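Local coordinates for alcohol dehydrogenase (Escherichia coli, PDB 5VM2), which is an oxidoreductase of unknown specificity that probably uses NAD(H) or NADP(H) to oxidise alcohols, as in the zinc-containing alcohol dehydrogenase family, at residues 168-173 with 238-243; 193-198 with 213-218; 159-164 with 186-191; 262-267 with 283-288; 153-158 with 298-303. All coordinates share one frame; numbering follows the deposited sequence.

Contact 1: 168-173 with 238-243; sequences PGKKII and ADIVFE
Ile-173, Ile-240 and Asp-239 bury the most surface where these two parallel strands meet. The backbone of Ile-173 is held twice. Its N donates to Ile-240 O at 3.1 Å, and its O accepts from Phe-242 N at 2.8 Å. Its side chain lies on the same sheet face as Val-241. Chi1 of Ile-173 (-63°) puts CG1 beside the backbone N and against Ala-238 CB; CD1 also touches that CB, at 3.6 Å.

Ile-240 points to the other face with Ile-172. Its CD1 touches Lys-170 CD at 3.9 Å. On this face Ile-172 CG2 also meets the edge of the Phe-242 ring in plane, 3.7 Å from CE1. Helix 179-190 packs here through Cys-188.

Asp-239 sits where the chain turns a corner. Its OD1 takes the N-H of Lys-171 at 2.8 Å, with the donor above the carboxylate plane. Lys-171 O in turn accepts weak bonds from Asp-239 N and Ile-240 N. The ammonium of Lys-170 bonds to Asp-165 O instead.

A carboxylate therefore serves as the acceptor for Lys-171 N at the mouth of the strand pair. Further in, backbone bonds and apolar side chains take over.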
# COMPACT_ATOMS: atom_id res chain seq x y z
N PRO A 168 16.63 -2.26 16.42
CA PRO A 168 17.91 -1.54 16.51
C PRO A 168 19.05 -2.52 16.32
O PRO A 168 18.96 -3.69 16.72
CB PRO A 168 17.90 -0.95 17.92
CG PRO A 168 16.47 -0.93 18.33
CD PRO A 168 15.79 -2.05 17.61
N GLY A 169 20.12 -2.06 15.67
CA GLY A 169 21.27 -2.90 15.41
C GLY A 169 21.21 -3.69 14.12
O GLY A 169 22.17 -4.41 13.81
N LYS A 170 20.11 -3.60 13.38
CA LYS A 170 19.99 -4.24 12.08
C LYS A 170 20.17 -3.19 10.99
O LYS A 170 19.42 -2.21 10.94
CB LYS A 170 18.65 -4.95 11.94
CG LYS A 170 18.51 -6.10 12.93
CD LYS A 170 17.31 -6.98 12.66
CE LYS A 170 17.42 -8.27 13.46
NZ LYS A 170 16.15 -9.06 13.47
N LYS A 171 21.18 -3.39 10.14
CA LYS A 171 21.42 -2.47 9.04
C LYS A 171 20.48 -2.84 7.90
O LYS A 171 20.37 -4.01 7.54
CB LYS A 171 22.87 -2.54 8.57
CG LYS A 171 23.87 -2.10 9.62
CD LYS A 171 25.25 -1.94 9.01
CE LYS A 171 25.29 -0.80 8.01
NZ LYS A 171 25.23 0.54 8.67
N ILE A 172 19.82 -1.84 7.32
CA ILE A 172 18.73 -2.06 6.39
C ILE A 172 19.02 -1.35 5.07
O ILE A 172 19.51 -0.22 5.05
CB ILE A 172 17.39 -1.59 7.00
CG1 ILE A 172 17.06 -2.45 8.22
CG2 ILE A 172 16.26 -1.65 5.98
CD1 ILE A 172 15.69 -2.24 8.77
N ILE A 173 18.74 -2.05 3.97
CA ILE A 173 18.78 -1.49 2.63
C ILE A 173 17.38 -1.61 2.04
O ILE A 173 16.82 -2.71 2.02
CB ILE A 173 19.80 -2.19 1.73
CG1 ILE A 173 21.22 -2.01 2.27
CG2 ILE A 173 19.70 -1.65 0.31
CD1 ILE A 173 22.26 -2.81 1.52
N ALA A 238 23.82 -6.18 4.33
CA ALA A 238 22.80 -5.69 5.24
C ALA A 238 22.08 -6.84 5.94
O ALA A 238 21.92 -7.93 5.38
CB ALA A 238 21.79 -4.82 4.49
N ASP A 239 21.63 -6.58 7.17
CA ASP A 239 20.81 -7.55 7.89
C ASP A 239 19.52 -7.85 7.13
O ASP A 239 19.08 -9.00 7.06
CB ASP A 239 20.47 -7.03 9.29
CG ASP A 239 21.68 -6.91 10.18
OD1 ASP A 239 22.42 -5.91 10.05
OD2 ASP A 239 21.89 -7.82 11.00
N ILE A 240 18.89 -6.82 6.58
CA ILE A 240 17.61 -6.96 5.88
C ILE A 240 17.68 -6.12 4.62
O ILE A 240 18.09 -4.96 4.67
CB ILE A 240 16.42 -6.51 6.75
CG1 ILE A 240 16.38 -7.26 8.09
CG2 ILE A 240 15.13 -6.69 5.99
CD1 ILE A 240 15.62 -6.51 9.18
N VAL A 241 17.30 -6.71 3.49
CA VAL A 241 17.13 -5.97 2.24
C VAL A 241 15.66 -6.04 1.86
O VAL A 241 15.11 -7.14 1.72
CB VAL A 241 18.01 -6.52 1.11
CG1 VAL A 241 17.84 -5.66 -0.14
CG2 VAL A 241 19.47 -6.56 1.53
N PHE A 242 15.04 -4.89 1.72
CA PHE A 242 13.67 -4.80 1.23
C PHE A 242 13.70 -4.47 -0.25
O PHE A 242 14.35 -3.52 -0.67
CB PHE A 242 12.88 -3.72 1.98
CG PHE A 242 12.66 -4.02 3.43
CD1 PHE A 242 13.57 -3.60 4.39
CD2 PHE A 242 11.54 -4.72 3.83
CE1 PHE A 242 13.37 -3.88 5.73
CE2 PHE A 242 11.32 -5.00 5.17
CZ PHE A 242 12.24 -4.58 6.13
N GLU A 243 12.99 -5.27 -1.04
CA GLU A 243 12.75 -4.98 -2.45
C GLU A 243 11.32 -4.45 -2.58
O GLU A 243 10.37 -5.17 -2.27
CB GLU A 243 12.97 -6.22 -3.31
CG GLU A 243 13.20 -5.91 -4.78
CD GLU A 243 11.94 -5.50 -5.50
OE1 GLU A 243 12.01 -4.59 -6.35
OE2 GLU A 243 10.87 -6.07 -5.20

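Contact 2: 193-198 with 213-218; sequences ATEIAV and GATVVI
Thr-215 meets two flat groups of segment 193-198, the carbonyl of Thr-194 and the carboxylate of Glu-195. Its OG1 donates to Thr-194 O at 3.0 Å and lies above that carbonyl plane, 39° out of it. Its CG2 touches Glu-195 OE1 at 3.7 Å. The Glu-195 chain is bent at chi2 (-77°), which turns CD back toward the threonine.

The same OG1 also accepts a fairly straight bond from Ile-196 N, at 3.0 Å. OG1 stands beside the backbone N of its own residue (chi1 -58°). From there it serves both polar groups as donor to one and acceptor from the other. Ile-196 O takes Val-216 N, plus a weak bond from Thr-215 N.

Beyond this point the strands pair in the regular parallel way. Val-198 N donates to Val-216 O at 3.0 Å, and Ile-218 N donates to Val-198 O at 2.9 Å.

The side chains split between two faces. Ala-197 and Val-216 share one, where Ala-197 CB also lies 4.3 Å from Ile-218 CD1; helix 225-232 covers this side. On the other, Val-198 CG2 packs on Ala-214 CB at 3.7 Å, beneath Ala-209 of helix 203-211. That helix ends in a Schellman motif at Gly-213.

The strands and helix form a right-handed beta-alpha-beta unit. One threonine hydroxyl, just before strand 216-219, bridges Thr-194 O and Ile-196 N of the neighbouring segment, where the bond from Thr-215 N is weak.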
# COMPACT_ATOMS: atom_id res chain seq x y z
N ALA A 193 15.19 0.84 13.82
CA ALA A 193 16.40 0.75 13.01
C ALA A 193 17.02 2.13 12.86
O ALA A 193 16.31 3.13 12.68
CB ALA A 193 16.09 0.15 11.64
N THR A 194 18.35 2.20 12.94
CA THR A 194 19.08 3.46 12.89
C THR A 194 19.95 3.63 11.66
O THR A 194 20.42 4.74 11.40
CB THR A 194 19.96 3.62 14.14
OG1 THR A 194 20.94 2.57 14.16
CG2 THR A 194 19.12 3.55 15.41
N GLU A 195 20.21 2.55 10.91
CA GLU A 195 21.05 2.60 9.71
C GLU A 195 20.23 2.06 8.56
O GLU A 195 20.04 0.84 8.44
CB GLU A 195 22.35 1.81 9.91
CG GLU A 195 23.17 2.24 11.11
CD GLU A 195 23.95 3.51 10.87
OE1 GLU A 195 24.39 3.73 9.72
OE2 GLU A 195 24.11 4.30 11.82
N ILE A 196 19.72 2.96 7.72
CA ILE A 196 18.83 2.61 6.62
C ILE A 196 19.35 3.28 5.36
O ILE A 196 19.35 4.51 5.28
CB ILE A 196 17.37 3.05 6.88
CG1 ILE A 196 16.92 2.65 8.29
CG2 ILE A 196 16.45 2.46 5.84
CD1 ILE A 196 15.51 3.14 8.62
N ALA A 197 19.74 2.48 4.38
CA ALA A 197 20.11 2.99 3.07
C ALA A 197 18.95 2.78 2.11
O ALA A 197 18.29 1.74 2.13
CB ALA A 197 21.36 2.28 2.54
N VAL A 198 18.67 3.79 1.29
CA VAL A 198 17.57 3.75 0.34
C VAL A 198 18.12 4.01 -1.06
O VAL A 198 18.85 4.98 -1.27
CB VAL A 198 16.47 4.78 0.68
CG1 VAL A 198 15.41 4.80 -0.40
CG2 VAL A 198 15.85 4.46 2.04
N GLY A 213 13.83 10.22 6.58
CA GLY A 213 14.71 9.65 7.58
C GLY A 213 15.72 8.63 7.11
O GLY A 213 16.34 7.96 7.95
N ALA A 214 15.92 8.47 5.80
CA ALA A 214 16.94 7.55 5.31
C ALA A 214 18.31 7.99 5.83
O ALA A 214 18.65 9.17 5.79
CB ALA A 214 16.94 7.51 3.78
N THR A 215 19.09 7.02 6.33
CA THR A 215 20.45 7.33 6.77
C THR A 215 21.34 7.72 5.60
O THR A 215 22.09 8.69 5.67
CB THR A 215 21.05 6.12 7.50
OG1 THR A 215 20.23 5.78 8.62
CG2 THR A 215 22.46 6.44 7.99
N VAL A 216 21.29 6.94 4.52
CA VAL A 216 22.06 7.20 3.31
C VAL A 216 21.13 6.99 2.13
O VAL A 216 20.25 6.12 2.18
CB VAL A 216 23.30 6.28 3.21
CG1 VAL A 216 24.04 6.49 1.90
CG2 VAL A 216 24.24 6.50 4.39
N VAL A 217 21.27 7.80 1.09
CA VAL A 217 20.51 7.63 -0.15
C VAL A 217 21.49 7.39 -1.29
O VAL A 217 22.56 8.00 -1.34
CB VAL A 217 19.60 8.84 -0.43
CG1 VAL A 217 18.49 8.92 0.61
CG2 VAL A 217 20.41 10.13 -0.44
N ILE A 218 21.13 6.49 -2.19
CA ILE A 218 22.03 6.02 -3.24
C ILE A 218 21.28 6.06 -4.56
O ILE A 218 20.22 5.44 -4.70
CB ILE A 218 22.56 4.61 -2.95
CG1 ILE A 218 23.51 4.63 -1.75
CG2 ILE A 218 23.25 4.03 -4.17
CD1 ILE A 218 23.60 3.30 -1.00

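Contact 3: 159-164 with 186-191; sequences HAAMLA and QACKCL
Ala-161 and Ala-187 make the tight part of this helix-to-helix contact. Their CB atoms face each other at 3.7 Å. The small side chains let the backbones come near, with Ala-161 CA only 5.7 Å from Cys-188 CA. Cys-188 adds its sulphur at the flank, SG lying 4.3 Å from Ala-161 CB. All three residues are buried. Phe-242 of the central sheet packs on Cys-188.

The solvent-facing side is built by Leu-191 and Met-162, both partly exposed. Leu-191 is the first residue past the end of helix 179-190. It reaches back with a single methyl group. Leu-191 CD2 rests 3.5 Å from Ala-161 O and 4.1 Å from Ala-161 CB. Leu-191 CD2 also meets Met-162 SD, more loosely at 4.2 Å, and the two side chains cross at about a right angle. The Met-162 chain bends at chi2 (-90°), which places SD beside the leucine. Met-162 also packs on Arg-296.

The whole interface is van der Waals contact. It has no hydrogen bonds between the segments. Cohesion thus rests on apolar fit round Ala-161, which touches Ala-187, Cys-188 and Leu-191.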
# COMPACT_ATOMS: atom_id res chain seq x y z
N HIS A 159 3.75 -3.89 7.77
CA HIS A 159 3.72 -5.35 7.78
C HIS A 159 5.06 -5.93 7.33
O HIS A 159 5.55 -6.91 7.90
CB HIS A 159 2.57 -5.82 6.87
CG HIS A 159 2.38 -7.31 6.85
ND1 HIS A 159 1.91 -8.01 7.94
CD2 HIS A 159 2.55 -8.21 5.86
CE1 HIS A 159 1.83 -9.29 7.62
NE2 HIS A 159 2.21 -9.44 6.36
N ALA A 160 5.69 -5.31 6.32
CA ALA A 160 7.00 -5.78 5.87
C ALA A 160 8.03 -5.66 6.98
O ALA A 160 8.75 -6.62 7.28
CB ALA A 160 7.43 -4.98 4.64
N ALA A 161 8.11 -4.49 7.62
CA ALA A 161 9.09 -4.29 8.68
C ALA A 161 8.85 -5.24 9.85
O ALA A 161 9.79 -5.76 10.45
CB ALA A 161 9.08 -2.84 9.16
N MET A 162 7.58 -5.45 10.20
CA MET A 162 7.25 -6.34 11.31
C MET A 162 7.59 -7.79 10.96
O MET A 162 8.18 -8.51 11.77
CB MET A 162 5.78 -6.22 11.68
CG MET A 162 5.39 -4.87 12.27
SD MET A 162 5.57 -4.90 14.05
CE MET A 162 4.49 -3.54 14.51
N LEU A 163 7.22 -8.22 9.75
CA LEU A 163 7.58 -9.55 9.29
C LEU A 163 9.08 -9.75 9.30
O LEU A 163 9.57 -10.84 9.64
CB LEU A 163 7.04 -9.78 7.87
CG LEU A 163 5.70 -10.50 7.71
CD1 LEU A 163 5.56 -11.01 6.29
CD2 LEU A 163 5.57 -11.63 8.71
N ALA A 164 9.83 -8.71 8.95
CA ALA A 164 11.29 -8.80 8.88
C ALA A 164 11.95 -8.74 10.24
O ALA A 164 13.17 -8.96 10.32
CB ALA A 164 11.84 -7.68 7.99
N GLN A 186 9.77 4.44 6.74
CA GLN A 186 9.20 4.98 7.98
C GLN A 186 8.83 3.86 8.95
O GLN A 186 8.97 4.01 10.17
CB GLN A 186 8.01 5.86 7.64
CG GLN A 186 8.39 7.05 6.77
CD GLN A 186 7.37 8.15 6.83
OE1 GLN A 186 7.33 8.91 7.79
NE2 GLN A 186 6.54 8.26 5.80
N ALA A 187 8.37 2.72 8.43
CA ALA A 187 8.10 1.58 9.31
C ALA A 187 9.39 1.09 9.97
O ALA A 187 9.41 0.83 11.18
CB ALA A 187 7.42 0.46 8.54
N CYS A 188 10.48 0.98 9.20
CA CYS A 188 11.75 0.57 9.79
C CYS A 188 12.19 1.55 10.88
O CYS A 188 12.72 1.13 11.91
CB CYS A 188 12.82 0.45 8.71
SG CYS A 188 12.56 -0.94 7.58
N LYS A 189 11.97 2.85 10.66
CA LYS A 189 12.30 3.83 11.69
C LYS A 189 11.46 3.62 12.94
O LYS A 189 11.98 3.68 14.07
CB LYS A 189 12.08 5.25 11.16
CG LYS A 189 13.02 5.65 10.03
CD LYS A 189 13.52 7.07 10.23
CE LYS A 189 12.40 8.09 10.04
NZ LYS A 189 12.50 9.24 10.98
N CYS A 190 10.17 3.35 12.77
CA CYS A 190 9.30 3.15 13.93
C CYS A 190 9.69 1.92 14.72
O CYS A 190 9.45 1.86 15.93
CB CYS A 190 7.84 3.05 13.47
SG CYS A 190 7.17 4.61 12.87
N LEU A 191 10.29 0.93 14.07
CA LEU A 191 10.76 -0.27 14.75
C LEU A 191 12.19 -0.13 15.28
O LEU A 191 12.76 -1.11 15.77
CB LEU A 191 10.67 -1.48 13.81
CG LEU A 191 9.33 -2.23 13.86
CD1 LEU A 191 8.23 -1.43 13.18
CD2 LEU A 191 9.47 -3.60 13.22

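Contact 4: 262-267 with 283-288; sequences GKIMIV and REVTIQ
Met-265 and Gln-288 run alongside each other on one face of the sheet, their tips in one direction. Met-265 CB lies 4.1 Å from Gln-288 O. CG stays beside the backbone N (chi1 -43°) and packs against Phe-242 and Ile-240 of the next strand. SD lies near Ala-164. The chain bends again at chi3 (-60°), and the terminal CE lies beside the Gln-288 side chain. There Met-265 CE meets Gln-288 OE1 at 3.9 Å and Gln-288 CB at 4.1 Å. Leu-163 of helix 145-163 lies against the same methyl.

The backbones are joined by four bonds. Thr-286 N donates to Gly-262 O, and Ile-264 N to Thr-286 O at 2.7 Å. Gln-288 N then donates to Ile-264 O, nearly along the C=O axis, and Ile-266 N to Gln-288 O. CA-H groups of Lys-263 and Met-265 also approach the carbonyls of Thr-286 and Gln-288.

The other face is apolar. Ile-264 and Ile-287 run side by side, with Ile-264 CD1 4.0 Å from Ile-287 CG1. Ile-266 crosses Ile-287, with Ile-266 CD1 reaching Ile-287 CG2 at 3.7 Å.

At the open end of the pair a water bonds to Thr-286 OG1 at 2.8 Å. It also lies 2.9 Å from Gly-262 O.

This is the parallel pairing of the fifth and sixth strands of a Rossmann sheet with order 3-2-1-4-5-6. Within this chain, strand 286-290 forms its outer edge.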
# COMPACT_ATOMS: atom_id res chain seq x y z
N GLY A 262 21.05 -13.32 6.74
CA GLY A 262 20.14 -12.19 6.68
C GLY A 262 18.83 -12.51 5.97
O GLY A 262 18.51 -13.66 5.66
N LYS A 263 18.07 -11.45 5.70
CA LYS A 263 16.75 -11.59 5.10
C LYS A 263 16.60 -10.69 3.89
O LYS A 263 17.00 -9.52 3.92
CB LYS A 263 15.64 -11.24 6.09
CG LYS A 263 15.47 -12.21 7.24
CD LYS A 263 14.61 -11.56 8.31
CE LYS A 263 14.38 -12.50 9.49
NZ LYS A 263 13.74 -11.77 10.62
N ILE A 264 15.99 -11.23 2.83
CA ILE A 264 15.49 -10.46 1.71
C ILE A 264 13.96 -10.48 1.77
O ILE A 264 13.36 -11.56 1.83
CB ILE A 264 15.98 -11.02 0.36
CG1 ILE A 264 17.51 -10.92 0.27
CG2 ILE A 264 15.31 -10.27 -0.79
CD1 ILE A 264 18.11 -11.74 -0.85
N MET A 265 13.34 -9.31 1.79
CA MET A 265 11.89 -9.19 1.80
C MET A 265 11.44 -8.62 0.46
O MET A 265 11.91 -7.56 0.05
CB MET A 265 11.41 -8.27 2.92
CG MET A 265 12.09 -8.46 4.26
SD MET A 265 11.79 -10.06 5.00
CE MET A 265 10.00 -10.07 5.17
N ILE A 266 10.53 -9.33 -0.19
CA ILE A 266 9.96 -8.89 -1.46
C ILE A 266 8.59 -8.31 -1.14
O ILE A 266 7.62 -9.05 -0.90
CB ILE A 266 9.89 -10.03 -2.47
CG1 ILE A 266 11.30 -10.53 -2.77
CG2 ILE A 266 9.19 -9.58 -3.73
CD1 ILE A 266 11.31 -11.81 -3.53
N VAL A 267 8.50 -6.98 -1.14
CA VAL A 267 7.29 -6.29 -0.73
C VAL A 267 6.43 -6.14 -1.98
O VAL A 267 6.49 -5.14 -2.69
CB VAL A 267 7.60 -4.95 -0.06
CG1 VAL A 267 6.33 -4.18 0.20
CG2 VAL A 267 8.36 -5.20 1.24
N ARG A 283 24.50 -19.16 2.65
CA ARG A 283 24.71 -19.30 4.09
C ARG A 283 23.48 -18.85 4.88
O ARG A 283 23.51 -17.91 5.67
CB ARG A 283 25.97 -18.56 4.52
CG ARG A 283 27.23 -19.33 4.18
CD ARG A 283 28.48 -18.69 4.75
NE ARG A 283 29.62 -19.59 4.71
CZ ARG A 283 30.30 -19.90 3.61
NH1 ARG A 283 29.95 -19.38 2.44
NH2 ARG A 283 31.33 -20.74 3.68
N GLU A 284 22.38 -19.55 4.62
CA GLU A 284 21.14 -19.48 5.40
C GLU A 284 20.45 -18.12 5.30
O GLU A 284 19.83 -17.65 6.25
CB GLU A 284 21.40 -19.87 6.86
CG GLU A 284 22.29 -21.11 6.97
CD GLU A 284 21.92 -22.01 8.12
OE1 GLU A 284 21.95 -23.25 7.92
OE2 GLU A 284 21.63 -21.50 9.22
N VAL A 285 20.54 -17.50 4.13
CA VAL A 285 19.74 -16.33 3.83
C VAL A 285 18.30 -16.75 3.59
O VAL A 285 18.02 -17.85 3.08
CB VAL A 285 20.32 -15.58 2.61
CG1 VAL A 285 19.37 -14.50 2.10
CG2 VAL A 285 21.68 -14.98 2.97
N THR A 286 17.36 -15.89 3.97
CA THR A 286 15.93 -16.12 3.80
C THR A 286 15.36 -15.07 2.85
O THR A 286 15.61 -13.88 3.02
CB THR A 286 15.21 -16.06 5.15
OG1 THR A 286 15.57 -17.21 5.94
CG2 THR A 286 13.73 -16.04 4.95
N ILE A 287 14.61 -15.53 1.85
CA ILE A 287 13.84 -14.66 0.97
C ILE A 287 12.37 -14.89 1.29
O ILE A 287 11.87 -16.02 1.19
CB ILE A 287 14.11 -14.95 -0.51
CG1 ILE A 287 15.60 -14.80 -0.83
CG2 ILE A 287 13.27 -14.04 -1.40
CD1 ILE A 287 15.96 -15.26 -2.24
N GLN A 288 11.67 -13.83 1.68
CA GLN A 288 10.25 -13.95 1.99
C GLN A 288 9.46 -12.90 1.23
O GLN A 288 9.82 -11.72 1.25
CB GLN A 288 9.97 -13.82 3.50
CG GLN A 288 8.51 -14.17 3.84
CD GLN A 288 8.25 -14.23 5.33
OE1 GLN A 288 9.03 -13.71 6.13
NE2 GLN A 288 7.14 -14.86 5.71
O HOH W 1 17.55 -15.79 7.31

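Contact 5: 153-158 with 298-303; sequences PAAVGM and PVTIEA
Ala-154 and Thr-300 supply the closest apolar touch between these two helices, with Ala-154 CB 3.6 Å from Thr-300 CG2. A second apolar contact joins Met-158 CG to Val-299 CG1 at 4.0 Å. Chi1 of Val-299 (70°) places its CG1 against that methionine carbon.

The remaining contacts set carbon against a hydroxyl oxygen. Thr-300 OG1 lies 3.5 Å from both CB and CG of Met-158. The two side chains pass one another with their tips opposed. Ala-155 CB approaches Thr-300 OG1 more loosely, at 4.1 Å. The polar need of OG1 is met by a hydrogen bond to Arg-296 O, just before the helix. The hydroxyl can therefore sit in a buried, mostly apolar place.

The short axes cross steeply, at 109°, and come within 9.4 Å. Thr-300 fits between them as the central contact residue.

Helix 145-163 also carries Glu-152, a ligand of the bound magnesium ion, just before Pro-153. Phe-309 packs on both Ala-154 and Met-158, and helix 179-190 covers them through Met-183 and Ala-187. Helix 297-305 rests Pro-298 and Ile-301 on Tyr-137 of strand 136-138.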
# COMPACT_ATOMS: atom_id res chain seq x y z
N PRO A 153 -1.41 2.01 2.39
CA PRO A 153 -0.03 1.74 1.95
C PRO A 153 0.97 1.80 3.08
O PRO A 153 1.96 1.05 3.06
CB PRO A 153 0.23 2.83 0.90
CG PRO A 153 -0.72 3.94 1.25
CD PRO A 153 -1.94 3.24 1.76
N ALA A 154 0.75 2.64 4.09
CA ALA A 154 1.62 2.63 5.26
C ALA A 154 1.56 1.28 5.97
O ALA A 154 2.58 0.78 6.46
CB ALA A 154 1.25 3.76 6.21
N ALA A 155 0.38 0.68 6.02
CA ALA A 155 0.24 -0.65 6.61
C ALA A 155 1.02 -1.70 5.84
O ALA A 155 1.52 -2.66 6.43
CB ALA A 155 -1.24 -1.04 6.68
N VAL A 156 1.13 -1.54 4.51
CA VAL A 156 1.95 -2.43 3.70
C VAL A 156 3.40 -2.40 4.17
O VAL A 156 4.04 -3.44 4.36
CB VAL A 156 1.83 -2.06 2.21
CG1 VAL A 156 2.84 -2.85 1.39
CG2 VAL A 156 0.41 -2.29 1.71
N GLY A 157 3.95 -1.19 4.34
CA GLY A 157 5.32 -1.08 4.81
C GLY A 157 5.48 -1.52 6.25
O GLY A 157 6.49 -2.11 6.62
N MET A 158 4.47 -1.25 7.08
CA MET A 158 4.52 -1.68 8.47
C MET A 158 4.56 -3.20 8.58
O MET A 158 5.33 -3.76 9.37
CB MET A 158 3.32 -1.13 9.24
CG MET A 158 3.42 -1.30 10.75
SD MET A 158 4.71 -0.30 11.53
CE MET A 158 4.48 1.25 10.67
N PRO A 298 -4.22 -0.82 13.49
CA PRO A 298 -4.12 -0.00 14.72
C PRO A 298 -2.73 0.55 14.96
O PRO A 298 -2.59 1.76 15.23
CB PRO A 298 -4.57 -0.98 15.82
CG PRO A 298 -5.48 -1.93 15.11
CD PRO A 298 -4.83 -2.14 13.77
N VAL A 299 -1.69 -0.28 14.86
CA VAL A 299 -0.34 0.21 15.13
C VAL A 299 0.10 1.23 14.09
O VAL A 299 0.88 2.14 14.39
CB VAL A 299 0.65 -0.97 15.23
CG1 VAL A 299 0.86 -1.62 13.87
CG2 VAL A 299 1.98 -0.50 15.81
N THR A 300 -0.40 1.12 12.86
CA THR A 300 -0.04 2.08 11.82
C THR A 300 -0.76 3.41 12.05
O THR A 300 -0.15 4.48 11.95
CB THR A 300 -0.38 1.52 10.44
OG1 THR A 300 0.27 0.25 10.27
CG2 THR A 300 0.07 2.48 9.34
N ILE A 301 -2.05 3.34 12.37
CA ILE A 301 -2.79 4.55 12.75
C ILE A 301 -2.10 5.24 13.93
O ILE A 301 -1.93 6.46 13.94
CB ILE A 301 -4.25 4.21 13.06
CG1 ILE A 301 -4.98 3.78 11.78
CG2 ILE A 301 -4.96 5.39 13.70
CD1 ILE A 301 -6.32 3.11 12.04
N GLU A 302 -1.72 4.45 14.95
CA GLU A 302 -0.96 4.98 16.08
C GLU A 302 0.27 5.74 15.60
O GLU A 302 0.54 6.87 16.03
CB GLU A 302 -0.51 3.85 17.00
CG GLU A 302 -1.53 3.23 17.93
CD GLU A 302 -0.92 2.07 18.71
OE1 GLU A 302 0.22 2.21 19.19
OE2 GLU A 302 -1.57 1.01 18.83
N ALA A 303 1.06 5.10 14.72
CA ALA A 303 2.32 5.68 14.29
C ALA A 303 2.11 6.99 13.55
O ALA A 303 2.86 7.96 13.76
CB ALA A 303 3.09 4.68 13.43

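Contacts 1, 2 and 4 are strand pairs of one six-stranded parallel sheet. Contact 1 joins its two central strands, contact 2 one edge, and contact 4 the other. The centres of contacts 2 and 4 are about 19 Å apart. Contact 3 packs helices 145-163 and 179-190 on the sheet, its centre about 10 Å from that of contact 1. Contact 5 shares helix 145-163 and lies nearer the centre of the molecule. Its segments enclose contacts 1, 2, 3 and 4 along the chain, while contacts 1 and 3 interleave. Together they shape the Rossmann-type domain, which probably binds the nucleotide, and link it through helix 145-163 to the metal-bearing part.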